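Local coordinates for photosystem II assembly protein Ycf48 (Thermosynechococcus elongatus, PDB 5OJ5) that binds the C-terminal prepropeptide of D1 and probably assists early photosystem II assembly and the replacement of photodamaged D1, at residues A56-H68 / K317-L329. Residues are numbered along the deposited sequence; the frame is centred on the assembly and turned at random.
Sequences ATILDMSFIDRHH and KILFFSPDQGFIL
The rings of F63 and F321 meet in a T-shaped stack: the CD2 corner of F63 points onto the centre of one F321 face, centroids 4.8 Å apart and planes at 66°. At the rim of F321, near its plane, sits the backbone O of M61, 3.5 Å from CZ. Over one face of F63, toward the rim, stands Q325 NE2, 3.6 Å from F63 CE1, the amide inclined to the ring; F327 runs nearly parallel to F63 but slid aside, so the two rings barely overlap. Over a face of F327 lies the M61 thioether, SD 3.4 Å from CD2, a Met-aromatic contact. In the conformer described, the M61 chain leaves its strand extended and folds only at its last torsion (chi3 -62°), which brings CE over the same face. Strand 58-63 opens the first four-stranded blade of the seven-bladed propeller; 317-320 and 325-329 belong to the neighbouring, last blade, to which strand 47-51 adds the outer strand, closing the ring, so these side chains fill the seam between the two. Farther along, L329 CD1 presses on the backbone of I58 and L59, and L319 CD1 lies 3.8 Å from M61 CB. Polar bonds secure the other end: Q325 NE2 donates to R66 O (2.9 Å) and to G84 O, while a water donates to both Q325 OE1 and D65 O. The extended R66 side chain reaches the turn at 322-325 and grips one conformer of D324 end-on, NH1 to OD1 (3.0 Å) and NH2 to OD2 (2.7 Å), both on the syn side, the NH2 bond well tilted out of the carboxylate plane.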
loop_
_atom_site.group_PDB
_atom_site.type_symbol
_atom_site.label_atom_id
_atom_site.label_comp_id
_atom_site.label_asym_id
_atom_site.label_seq_id
_atom_site.Cartn_x
_atom_site.Cartn_y
_atom_site.Cartn_z
ATOM N N ALA A 56 -1.581 -1.270 -17.714
ATOM C CA ALA A 56 -1.582 -0.161 -16.778
ATOM C C ALA A 56 -1.030 -0.587 -15.418
ATOM O O ALA A 56 -1.229 -1.708 -14.964
ATOM C CB ALA A 56 -3.022 0.321 -16.569
ATOM N N THR A 57 -0.348 0.342 -14.765
ATOM C CA THR A 57 0.108 0.095 -13.400
ATOM C C THR A 57 -1.050 -0.006 -12.413
ATOM O O THR A 57 -1.920 0.862 -12.373
ATOM C CB THR A 57 1.004 1.257 -12.985
ATOM O OG1 THR A 57 2.128 1.329 -13.891
ATOM C CG2 THR A 57 1.502 1.150 -11.548
ATOM N N ILE A 58 -1.045 -1.077 -11.633
ATOM C CA ILE A 58 -2.004 -1.282 -10.559
ATOM C C ILE A 58 -1.490 -0.639 -9.275
ATOM O O ILE A 58 -0.320 -0.798 -8.922
ATOM C CB ILE A 58 -2.297 -2.782 -10.393
ATOM C CG1 ILE A 58 -2.802 -3.394 -11.715
ATOM C CG2 ILE A 58 -3.288 -3.008 -9.261
ATOM C CD1 ILE A 58 -3.874 -2.576 -12.422
ATOM N N LEU A 59 -2.380 0.051 -8.564
ATOM C CA LEU A 59 -2.006 0.817 -7.386
ATOM C C LEU A 59 -2.554 0.290 -6.080
ATOM O O LEU A 59 -1.967 0.561 -5.028
ATOM C CB LEU A 59 -2.384 2.276 -7.575
ATOM C CG LEU A 59 -1.686 2.951 -8.766
ATOM C CD1 LEU A 59 -2.234 4.370 -8.924
ATOM C CD2 LEU A 59 -0.172 2.978 -8.536
ATOM N N ASP A 60 -3.690 -0.401 -6.081
ATOM C CA ASP A 60 -4.265 -0.857 -4.818
ATOM C C ASP A 60 -5.224 -2.004 -5.075
ATOM O O ASP A 60 -5.678 -2.232 -6.207
ATOM C CB ASP A 60 -4.933 0.299 -4.068
ATOM C CG ASP A 60 -5.063 0.042 -2.572
ATOM O OD1 ASP A 60 -4.368 -0.866 -2.017
ATOM O OD2 ASP A 60 -5.858 0.780 -1.958
ATOM N N MET A 61 -5.579 -2.708 -3.995
ATOM C CA MET A 61 -6.434 -3.884 -4.043
ATOM C C MET A 61 -7.138 -4.021 -2.704
ATOM O O MET A 61 -6.532 -3.780 -1.674
ATOM C CB MET A 61 -5.579 -5.109 -4.394
ATOM C CG MET A 61 -6.324 -6.431 -4.491
ATOM S SD MET A 61 -5.271 -7.881 -4.691
ATOM C CE MET A 61 -4.470 -7.537 -6.239
ATOM N N SER A 62 -8.391 -4.477 -2.731
ATOM C CA SER A 62 -9.140 -4.738 -1.500
ATOM C C SER A 62 -10.164 -5.828 -1.743
ATOM O O SER A 62 -10.737 -5.914 -2.843
ATOM C CB SER A 62 -9.803 -3.445 -1.005
ATOM O OG SER A 62 -10.421 -3.624 0.260
ATOM N N PHE A 63 -10.397 -6.656 -0.729
ATOM C CA PHE A 63 -11.317 -7.765 -0.822
ATOM C C PHE A 63 -12.578 -7.540 0.017
ATOM O O PHE A 63 -12.530 -7.048 1.153
ATOM C CB PHE A 63 -10.638 -9.078 -0.419
ATOM C CG PHE A 63 -9.864 -9.699 -1.550
ATOM C CD1 PHE A 63 -10.414 -10.710 -2.334
ATOM C CD2 PHE A 63 -8.617 -9.244 -1.878
ATOM C CE1 PHE A 63 -9.728 -11.239 -3.413
ATOM C CE2 PHE A 63 -7.925 -9.786 -2.985
ATOM C CZ PHE A 63 -8.496 -10.769 -3.744
ATOM N N ILE A 64 -13.708 -7.956 -0.541
ATOM C CA ILE A 64 -14.962 -8.066 0.198
ATOM C C ILE A 64 -14.917 -9.250 1.145
ATOM O O ILE A 64 -15.323 -9.162 2.304
ATOM C CB ILE A 64 -16.105 -8.235 -0.815
ATOM C CG1 ILE A 64 -16.267 -6.941 -1.610
ATOM C CG2 ILE A 64 -17.409 -8.631 -0.104
ATOM C CD1 ILE A 64 -16.724 -6.999 -2.988
ATOM N N ASP A 65 -14.465 -10.382 0.635
ATOM C CA ASP A 65 -14.381 -11.623 1.387
ATOM C C ASP A 65 -13.199 -12.391 0.804
ATOM O O ASP A 65 -12.376 -11.833 0.074
ATOM C CB ASP A 65 -15.720 -12.358 1.382
ATOM C CG ASP A 65 -16.182 -12.735 -0.008
ATOM O OD1 ASP A 65 -15.366 -12.995 -0.887
ATOM O OD2 ASP A 65 -17.390 -12.866 -0.221
ATOM N N ARG A 66 -13.063 -13.664 1.151
ATOM C CA ARG A 66 -11.885 -14.391 0.710
ATOM C C ARG A 66 -11.812 -14.505 -0.823
ATOM O O ARG A 66 -10.724 -14.618 -1.391
ATOM C CB ARG A 66 -11.942 -15.799 1.325
ATOM C CG ARG A 66 -10.993 -16.820 0.721
ATOM C CD ARG A 66 -10.710 -17.939 1.693
ATOM N NE ARG A 66 -9.503 -18.704 1.371
ATOM C CZ ARG A 66 -8.278 -18.456 1.849
ATOM N NH1 ARG A 66 -8.037 -17.423 2.660
ATOM N NH2 ARG A 66 -7.278 -19.255 1.500
ATOM N N HIS A 67 -12.946 -14.530 -1.503
ATOM C CA HIS A 67 -12.950 -14.794 -2.939
ATOM C C HIS A 67 -13.194 -13.592 -3.821
ATOM O O HIS A 67 -12.718 -13.558 -4.966
ATOM C CB HIS A 67 -14.010 -15.847 -3.238
ATOM C CG HIS A 67 -13.713 -17.124 -2.553
ATOM N ND1 HIS A 67 -12.784 -18.032 -3.015
ATOM C CD2 HIS A 67 -14.148 -17.606 -1.375
ATOM C CE1 HIS A 67 -12.702 -19.051 -2.175
ATOM N NE2 HIS A 67 -13.534 -18.824 -1.170
ATOM N N HIS A 68 -13.928 -12.615 -3.313
ATOM C CA HIS A 68 -14.430 -11.521 -4.136
ATOM C C HIS A 68 -13.664 -10.253 -3.788
ATOM O O HIS A 68 -13.675 -9.825 -2.635
ATOM C CB HIS A 68 -15.917 -11.337 -3.844
ATOM C CG HIS A 68 -16.616 -10.382 -4.761
ATOM N ND1 HIS A 68 -17.876 -9.886 -4.482
ATOM C CD2 HIS A 68 -16.272 -9.887 -5.975
ATOM C CE1 HIS A 68 -18.273 -9.114 -5.483
ATOM N NE2 HIS A 68 -17.308 -9.086 -6.394
ATOM N N LYS A 317 4.480 -2.840 -4.049
ATOM C CA LYS A 317 3.497 -2.891 -2.966
ATOM C C LYS A 317 3.256 -4.348 -2.633
ATOM O O LYS A 317 3.040 -5.129 -3.549
ATOM C CB LYS A 317 2.174 -2.228 -3.412
ATOM C CG LYS A 317 1.234 -1.829 -2.270
ATOM C CD LYS A 317 0.297 -0.675 -2.724
ATOM C CE LYS A 317 -0.804 -0.392 -1.737
ATOM N NZ LYS A 317 -0.313 -0.091 -0.362
ATOM N N ILE A 318 3.255 -4.675 -1.352
ATOM C CA ILE A 318 2.908 -6.007 -0.875
ATOM C C ILE A 318 1.624 -5.889 -0.064
ATOM O O ILE A 318 1.580 -5.112 0.889
ATOM C CB ILE A 318 4.012 -6.585 0.038
ATOM C CG1 ILE A 318 5.406 -6.568 -0.625
ATOM C CG2 ILE A 318 3.591 -8.004 0.516
ATOM C CD1 ILE A 318 6.505 -6.694 0.443
ATOM N N LEU A 319 0.614 -6.679 -0.393
ATOM C CA LEU A 319 -0.675 -6.649 0.301
ATOM C C LEU A 319 -0.991 -8.056 0.777
ATOM O O LEU A 319 -1.280 -8.923 -0.045
ATOM C CB LEU A 319 -1.771 -6.152 -0.640
ATOM C CG LEU A 319 -1.626 -4.697 -1.074
ATOM C CD1 LEU A 319 -2.697 -4.311 -2.063
ATOM C CD2 LEU A 319 -1.753 -3.715 0.132
ATOM N N PHE A 320 -0.989 -8.277 2.076
ATOM C CA PHE A 320 -1.458 -9.540 2.647
ATOM C C PHE A 320 -2.854 -9.323 3.184
ATOM O O PHE A 320 -3.092 -8.389 3.949
ATOM C CB PHE A 320 -0.552 -10.043 3.766
ATOM C CG PHE A 320 0.713 -10.681 3.238
ATOM C CD1 PHE A 320 0.651 -11.893 2.598
ATOM C CD2 PHE A 320 1.954 -10.049 3.405
ATOM C CE1 PHE A 320 1.824 -12.480 2.106
ATOM C CE2 PHE A 320 3.095 -10.629 2.915
ATOM C CZ PHE A 320 3.025 -11.832 2.269
ATOM N N PHE A 321 -3.766 -10.166 2.780
ATOM C CA PHE A 321 -5.131 -10.162 3.290
ATOM C C PHE A 321 -5.347 -11.162 4.417
ATOM O O PHE A 321 -6.217 -10.949 5.264
ATOM C CB PHE A 321 -6.111 -10.390 2.131
ATOM C CG PHE A 321 -6.055 -9.275 1.154
ATOM C CD1 PHE A 321 -6.744 -8.091 1.430
ATOM C CD2 PHE A 321 -5.263 -9.329 0.023
ATOM C CE1 PHE A 321 -6.641 -7.000 0.602
ATOM C CE2 PHE A 321 -5.149 -8.201 -0.826
ATOM C CZ PHE A 321 -5.854 -7.050 -0.525
ATOM N N SER A 322 -4.527 -12.173 4.456
ATOM C CA SER A 322 -4.493 -13.136 5.549
ATOM C C SER A 322 -3.186 -13.889 5.389
ATOM O O SER A 322 -2.481 -13.688 4.402
ATOM C CB SER A 322 -5.654 -14.105 5.398
ATOM O OG SER A 322 -5.404 -15.044 4.372
ATOM N N PRO A 323 -2.837 -14.803 6.299
ATOM C CA PRO A 323 -1.596 -15.562 6.109
ATOM C C PRO A 323 -1.566 -16.442 4.887
ATOM O O PRO A 323 -0.481 -16.902 4.533
ATOM C CB PRO A 323 -1.458 -16.357 7.405
ATOM C CG PRO A 323 -2.091 -15.465 8.427
ATOM C CD PRO A 323 -3.311 -14.911 7.690
ATOM N N ASP A 324 -2.670 -16.735 4.216
ATOM C CA ASP A 324 -2.525 -17.499 2.979
ATOM C C ASP A 324 -3.121 -16.777 1.773
ATOM O O ASP A 324 -3.457 -17.421 0.770
ATOM C CB ASP A 324 -3.049 -18.931 3.090
ATOM C CG ASP A 324 -4.540 -18.979 3.066
ATOM O OD1 ASP A 324 -5.158 -17.946 3.380
ATOM O OD2 ASP A 324 -5.096 -20.048 2.781
ATOM N N GLN A 325 -3.245 -15.452 1.829
ATOM C CA GLN A 325 -3.716 -14.721 0.657
ATOM C C GLN A 325 -2.977 -13.403 0.598
ATOM O O GLN A 325 -3.045 -12.601 1.547
ATOM C CB GLN A 325 -5.208 -14.467 0.727
ATOM C CG GLN A 325 -5.755 -13.824 -0.527
ATOM C CD GLN A 325 -7.249 -13.620 -0.468
ATOM O OE1 GLN A 325 -7.788 -13.345 0.587
ATOM N NE2 GLN A 325 -7.916 -13.743 -1.603
ATOM N N GLY A 326 -2.274 -13.171 -0.500
ATOM C CA GLY A 326 -1.479 -11.964 -0.634
ATOM C C GLY A 326 -1.050 -11.739 -2.053
ATOM O O GLY A 326 -1.039 -12.662 -2.873
ATOM N N PHE A 327 -0.695 -10.491 -2.333
ATOM C CA PHE A 327 -0.378 -10.048 -3.670
ATOM C C PHE A 327 0.747 -9.041 -3.616
ATOM O O PHE A 327 0.879 -8.262 -2.667
ATOM C CB PHE A 327 -1.598 -9.406 -4.348
ATOM C CG PHE A 327 -2.686 -10.364 -4.549
ATOM C CD1 PHE A 327 -2.801 -11.091 -5.700
ATOM C CD2 PHE A 327 -3.602 -10.565 -3.502
ATOM C CE1 PHE A 327 -3.841 -12.031 -5.795
ATOM C CE2 PHE A 327 -4.604 -11.470 -3.596
ATOM C CZ PHE A 327 -4.715 -12.179 -4.712
ATOM N N ILE A 328 1.543 -9.042 -4.663
ATOM C CA ILE A 328 2.560 -8.013 -4.856
ATOM C C ILE A 328 2.275 -7.337 -6.187
ATOM O O ILE A 328 2.063 -8.006 -7.206
ATOM C CB ILE A 328 3.968 -8.609 -4.833
ATOM C CG1 ILE A 328 4.208 -9.157 -3.417
ATOM C CG2 ILE A 328 4.994 -7.565 -5.197
ATOM C CD1 ILE A 328 5.524 -9.859 -3.217
ATOM N N LEU A 329 2.221 -6.017 -6.156
ATOM C CA LEU A 329 1.974 -5.200 -7.345
ATOM C C LEU A 329 3.289 -4.888 -8.064
ATOM O O LEU A 329 4.217 -4.329 -7.461
ATOM C CB LEU A 329 1.227 -3.913 -6.978
ATOM C CG LEU A 329 -0.013 -4.051 -6.106
ATOM C CD1 LEU A 329 -0.676 -2.717 -5.916
ATOM C CD2 LEU A 329 -1.047 -5.013 -6.610
HETATM O O HOH W 1 -9.739 -11.614 1.492
#